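Long-range contact in fucoxanthin chlorophyll a/c-binding protein Lhcq3 (Chaetoceros gracilis, PDB 6L4U), which probably harvests light for photosynthesis in a diatom, binding chlorophylls a and c together with carotenoids and passing the absorbed energy on: residues 57-67 and 139-147. Sequence-based numbering, arbitrary orientation.
Sequences ETLAWFRASEL and HYTKGGPMP. With KC1 (Chlorophyll c1), chain B.
The ring of Tyr140 lies between Ala64 and His139: Ala64 CB sits over one face, 4.0 Å from the ring centroid and 29° off the normal, a CH-pi contact, while His139 NE2 lies over the opposite face, nearer the rim. At the edge of the same ring comes Trp61 CE3, 3.9 Å from Tyr140 CE2. The indole in turn has Thr141 CG2 at its edge, in plane, and methyl CMB of chlorophyll c1 over one face, toward the rim.

This is a worked example of how the three-helix light-harvesting fold uses a connecting loop to build a pigment site: the loop between helices 116-134 and 161-190 is laid against helix 56-85. Trp61 carries its CG opposite the backbone N (chi1 178°), which sends the indole out from the helix, more across its axis than along, until CH2 comes within 3.4 Å of C3B of the chlorophyll c1. Its NE1 makes a weak hydrogen bond to a chlorophyll a, joining two pigments through one side chain. An alanine here would remove the indole and is likely to leave a gap beside the chlorophyll c1 ring and the Tyr140 edge, and the chlorophyll a group without its mate.

Glu134 of the chlorophyll c1 pocket ties both polar ends to one carboxylate oxygen, OE1 hydrogen-bonding Tyr140 OH and His139 NE2. His139 ND1 is modelled 1.5 Å from C3A on the porphyrin rim, a covalent distance, though doubtful. Lys142 NZ reaches chlorophyll O1A by a weak hydrogen bond.

Toward the other end, Met146 packs by SD against Leu67 CD2 at 3.7 Å. Its chain bends at the last torsion (chi3 -133°), and its methyl CE lies over one face of the Arg63 guanidinium, 3.5 Å from NH2.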
# COMPACT_ATOMS: atom_id res chain seq x y z
N GLU X 57 55.18 41.83 35.11
CA GLU X 57 53.97 42.43 34.58
C GLU X 57 52.87 42.55 35.63
O GLU X 57 51.97 43.38 35.46
CB GLU X 57 53.45 41.61 33.40
CG GLU X 57 54.50 41.27 32.37
CD GLU X 57 53.90 40.58 31.16
OE1 GLU X 57 52.67 40.66 30.97
OE2 GLU X 57 54.66 39.95 30.40
N THR X 58 52.92 41.75 36.69
CA THR X 58 51.96 41.90 37.77
C THR X 58 52.23 43.16 38.57
O THR X 58 51.30 43.87 38.95
CB THR X 58 51.99 40.68 38.69
OG1 THR X 58 52.01 39.49 37.90
CG2 THR X 58 50.76 40.65 39.57
N LEU X 59 53.51 43.44 38.83
CA LEU X 59 53.89 44.66 39.55
C LEU X 59 53.56 45.90 38.73
O LEU X 59 53.13 46.91 39.28
CB LEU X 59 55.37 44.61 39.90
CG LEU X 59 56.00 45.84 40.55
CD1 LEU X 59 55.31 46.17 41.86
CD2 LEU X 59 57.48 45.62 40.76
N ALA X 60 53.74 45.82 37.41
CA ALA X 60 53.39 46.93 36.54
C ALA X 60 51.89 47.18 36.51
O ALA X 60 51.45 48.32 36.31
CB ALA X 60 53.91 46.67 35.13
N TRP X 61 51.09 46.13 36.71
CA TRP X 61 49.66 46.33 36.89
C TRP X 61 49.36 46.91 38.27
O TRP X 61 48.40 47.67 38.43
CB TRP X 61 48.92 45.01 36.70
CG TRP X 61 47.45 45.10 36.92
CD1 TRP X 61 46.77 44.83 38.07
CD2 TRP X 61 46.46 45.51 35.97
NE1 TRP X 61 45.43 45.04 37.89
CE2 TRP X 61 45.21 45.45 36.61
CE3 TRP X 61 46.51 45.91 34.63
CZ2 TRP X 61 44.03 45.78 35.96
CZ3 TRP X 61 45.34 46.24 33.99
CH2 TRP X 61 44.11 46.18 34.66
N PHE X 62 50.16 46.55 39.27
CA PHE X 62 49.96 47.08 40.62
C PHE X 62 50.29 48.56 40.69
O PHE X 62 49.66 49.29 41.46
CB PHE X 62 50.82 46.32 41.63
CG PHE X 62 50.31 44.95 41.96
CD1 PHE X 62 49.01 44.57 41.64
CD2 PHE X 62 51.13 44.03 42.59
CE1 PHE X 62 48.55 43.31 41.95
CE2 PHE X 62 50.67 42.77 42.91
CZ PHE X 62 49.38 42.41 42.58
N ARG X 63 51.28 49.01 39.91
CA ARG X 63 51.66 50.41 39.93
C ARG X 63 50.60 51.29 39.29
O ARG X 63 50.25 52.34 39.84
CB ARG X 63 52.99 50.60 39.22
CG ARG X 63 54.16 49.95 39.90
CD ARG X 63 55.33 49.94 38.97
NE ARG X 63 55.69 51.29 38.56
CZ ARG X 63 56.54 51.57 37.58
NH1 ARG X 63 57.12 50.59 36.91
NH2 ARG X 63 56.79 52.84 37.27
N ALA X 64 50.11 50.89 38.12
CA ALA X 64 49.08 51.65 37.43
C ALA X 64 47.76 51.65 38.19
O ALA X 64 47.01 52.63 38.10
CB ALA X 64 48.87 51.10 36.03
N SER X 65 47.47 50.58 38.93
CA SER X 65 46.26 50.57 39.73
C SER X 65 46.40 51.44 40.97
O SER X 65 45.42 52.03 41.41
CB SER X 65 45.91 49.15 40.14
OG SER X 65 44.85 49.20 41.06
N GLU X 66 47.60 51.51 41.55
CA GLU X 66 47.84 52.44 42.65
C GLU X 66 47.77 53.88 42.16
O GLU X 66 47.23 54.75 42.86
CB GLU X 66 49.19 52.17 43.29
CG GLU X 66 49.47 52.99 44.54
CD GLU X 66 50.89 52.84 45.03
OE1 GLU X 66 51.81 52.79 44.20
OE2 GLU X 66 51.08 52.76 46.26
N LEU X 67 48.30 54.13 40.97
CA LEU X 67 48.26 55.47 40.40
C LEU X 67 46.83 55.88 40.05
O LEU X 67 46.46 57.04 40.21
CB LEU X 67 49.16 55.54 39.17
CG LEU X 67 49.32 56.90 38.52
CD1 LEU X 67 50.08 57.82 39.45
CD2 LEU X 67 50.02 56.77 37.19
N HIS X 139 51.48 48.26 26.23
CA HIS X 139 50.76 48.29 27.49
C HIS X 139 51.73 48.55 28.63
O HIS X 139 52.89 48.13 28.59
CB HIS X 139 50.00 46.98 27.73
CG HIS X 139 48.75 47.18 28.54
ND1 HIS X 139 47.76 46.22 28.82
CD2 HIS X 139 48.34 48.34 29.09
CE1 HIS X 139 46.89 46.83 29.60
NE2 HIS X 139 47.17 48.10 29.73
N TYR X 140 51.26 49.28 29.64
CA TYR X 140 52.07 49.55 30.82
C TYR X 140 52.40 48.28 31.59
O TYR X 140 53.43 48.24 32.27
CB TYR X 140 51.37 50.55 31.74
CG TYR X 140 49.90 50.30 31.97
CD1 TYR X 140 48.93 51.02 31.30
CD2 TYR X 140 49.49 49.34 32.89
CE1 TYR X 140 47.59 50.80 31.53
CE2 TYR X 140 48.16 49.10 33.12
CZ TYR X 140 47.21 49.83 32.44
OH TYR X 140 45.89 49.59 32.68
N THR X 141 51.56 47.25 31.49
CA THR X 141 51.91 45.94 32.01
C THR X 141 53.08 45.32 31.26
O THR X 141 53.81 44.51 31.83
CB THR X 141 50.71 44.99 31.93
OG1 THR X 141 50.36 44.78 30.56
CG2 THR X 141 49.53 45.59 32.66
N LYS X 142 53.27 45.70 30.00
CA LYS X 142 54.40 45.25 29.20
C LYS X 142 55.45 46.35 29.06
O LYS X 142 56.13 46.44 28.04
CB LYS X 142 53.94 44.76 27.84
CG LYS X 142 52.84 43.73 27.92
CD LYS X 142 52.88 42.78 26.74
CE LYS X 142 52.05 41.54 27.03
NZ LYS X 142 51.78 40.76 25.79
N GLY X 143 55.58 47.20 30.07
CA GLY X 143 56.61 48.21 30.09
C GLY X 143 56.23 49.55 29.52
O GLY X 143 57.02 50.50 29.63
N GLY X 144 55.05 49.68 28.93
CA GLY X 144 54.66 50.90 28.26
C GLY X 144 54.27 52.02 29.21
O GLY X 144 54.48 51.95 30.42
N PRO X 145 53.68 53.08 28.66
CA PRO X 145 53.35 54.24 29.49
C PRO X 145 52.10 54.03 30.32
O PRO X 145 51.15 53.34 29.92
CB PRO X 145 53.13 55.35 28.45
CG PRO X 145 52.65 54.63 27.25
CD PRO X 145 53.35 53.30 27.24
N MET X 146 52.11 54.64 31.49
CA MET X 146 50.94 54.71 32.36
C MET X 146 49.97 55.74 31.79
O MET X 146 50.34 56.53 30.92
CB MET X 146 51.40 55.05 33.77
CG MET X 146 51.55 53.79 34.61
SD MET X 146 52.28 54.03 36.24
CE MET X 146 53.46 52.70 36.22
N PRO X 147 48.66 55.71 32.22
CA PRO X 147 47.66 56.62 31.63
C PRO X 147 47.96 58.11 31.72
O PRO X 147 48.04 58.69 32.80
CB PRO X 147 46.39 56.29 32.43
CG PRO X 147 46.53 54.87 32.72
CD PRO X 147 47.99 54.64 32.98
NB KC1 B . 42.83 45.17 30.56
ND KC1 B . 42.13 47.05 27.03
C1A KC1 B . 45.11 45.96 27.06
C1B KC1 B . 43.87 44.43 30.93
C1C KC1 B . 40.01 46.32 30.32
C1D KC1 B . 41.01 47.69 26.38
C2A KC1 B . 46.52 45.40 27.09
C2B KC1 B . 43.71 43.68 32.20
C2C KC1 B . 38.57 46.69 30.39
C2D KC1 B . 41.22 48.12 24.98
C3A KC1 B . 46.91 45.05 28.51
C3B KC1 B . 42.35 44.06 32.59
C3C KC1 B . 38.36 47.37 29.10
C3D KC1 B . 42.60 47.66 24.80
C4A KC1 B . 45.41 44.98 28.95
C4B KC1 B . 41.91 44.97 31.50
C4C KC1 B . 39.69 47.30 28.47
C4D KC1 B . 43.02 47.03 25.97
CAA KC1 B . 47.55 45.39 25.94
CAB KC1 B . 41.60 43.61 33.79
CAC KC1 B . 37.10 47.99 28.55
CAD KC1 B . 43.70 47.62 23.83
CBA KC1 B . 47.65 44.07 25.18
CBB KC1 B . 40.40 43.06 33.69
CBC KC1 B . 36.34 46.88 27.87
CBD KC1 B . 44.82 46.94 24.47
CED KC1 B . 45.79 44.22 21.93
CGA KC1 B . 49.04 43.93 24.64
CGD KC1 B . 44.90 45.63 23.75
CHA KC1 B . 44.42 46.64 25.88
CHB KC1 B . 45.10 44.39 30.16
CHC KC1 B . 40.59 45.61 31.46
CHD KC1 B . 39.78 47.90 27.13
CMA KC1 B . 47.51 43.68 28.76
CMB KC1 B . 44.68 42.77 32.90
CMC KC1 B . 37.57 46.45 31.48
CMD KC1 B . 40.45 48.79 23.88
NA KC1 B . 44.48 45.58 28.13
NC KC1 B . 40.65 46.67 29.19
O1A KC1 B . 49.94 43.50 25.33
O1D KC1 B . 44.29 44.66 24.15
O2A KC1 B . 49.32 44.32 23.26
O2D KC1 B . 45.74 45.48 22.58
OBD KC1 B . 43.68 48.04 22.62
MG KC1 B . 42.63 46.25 28.83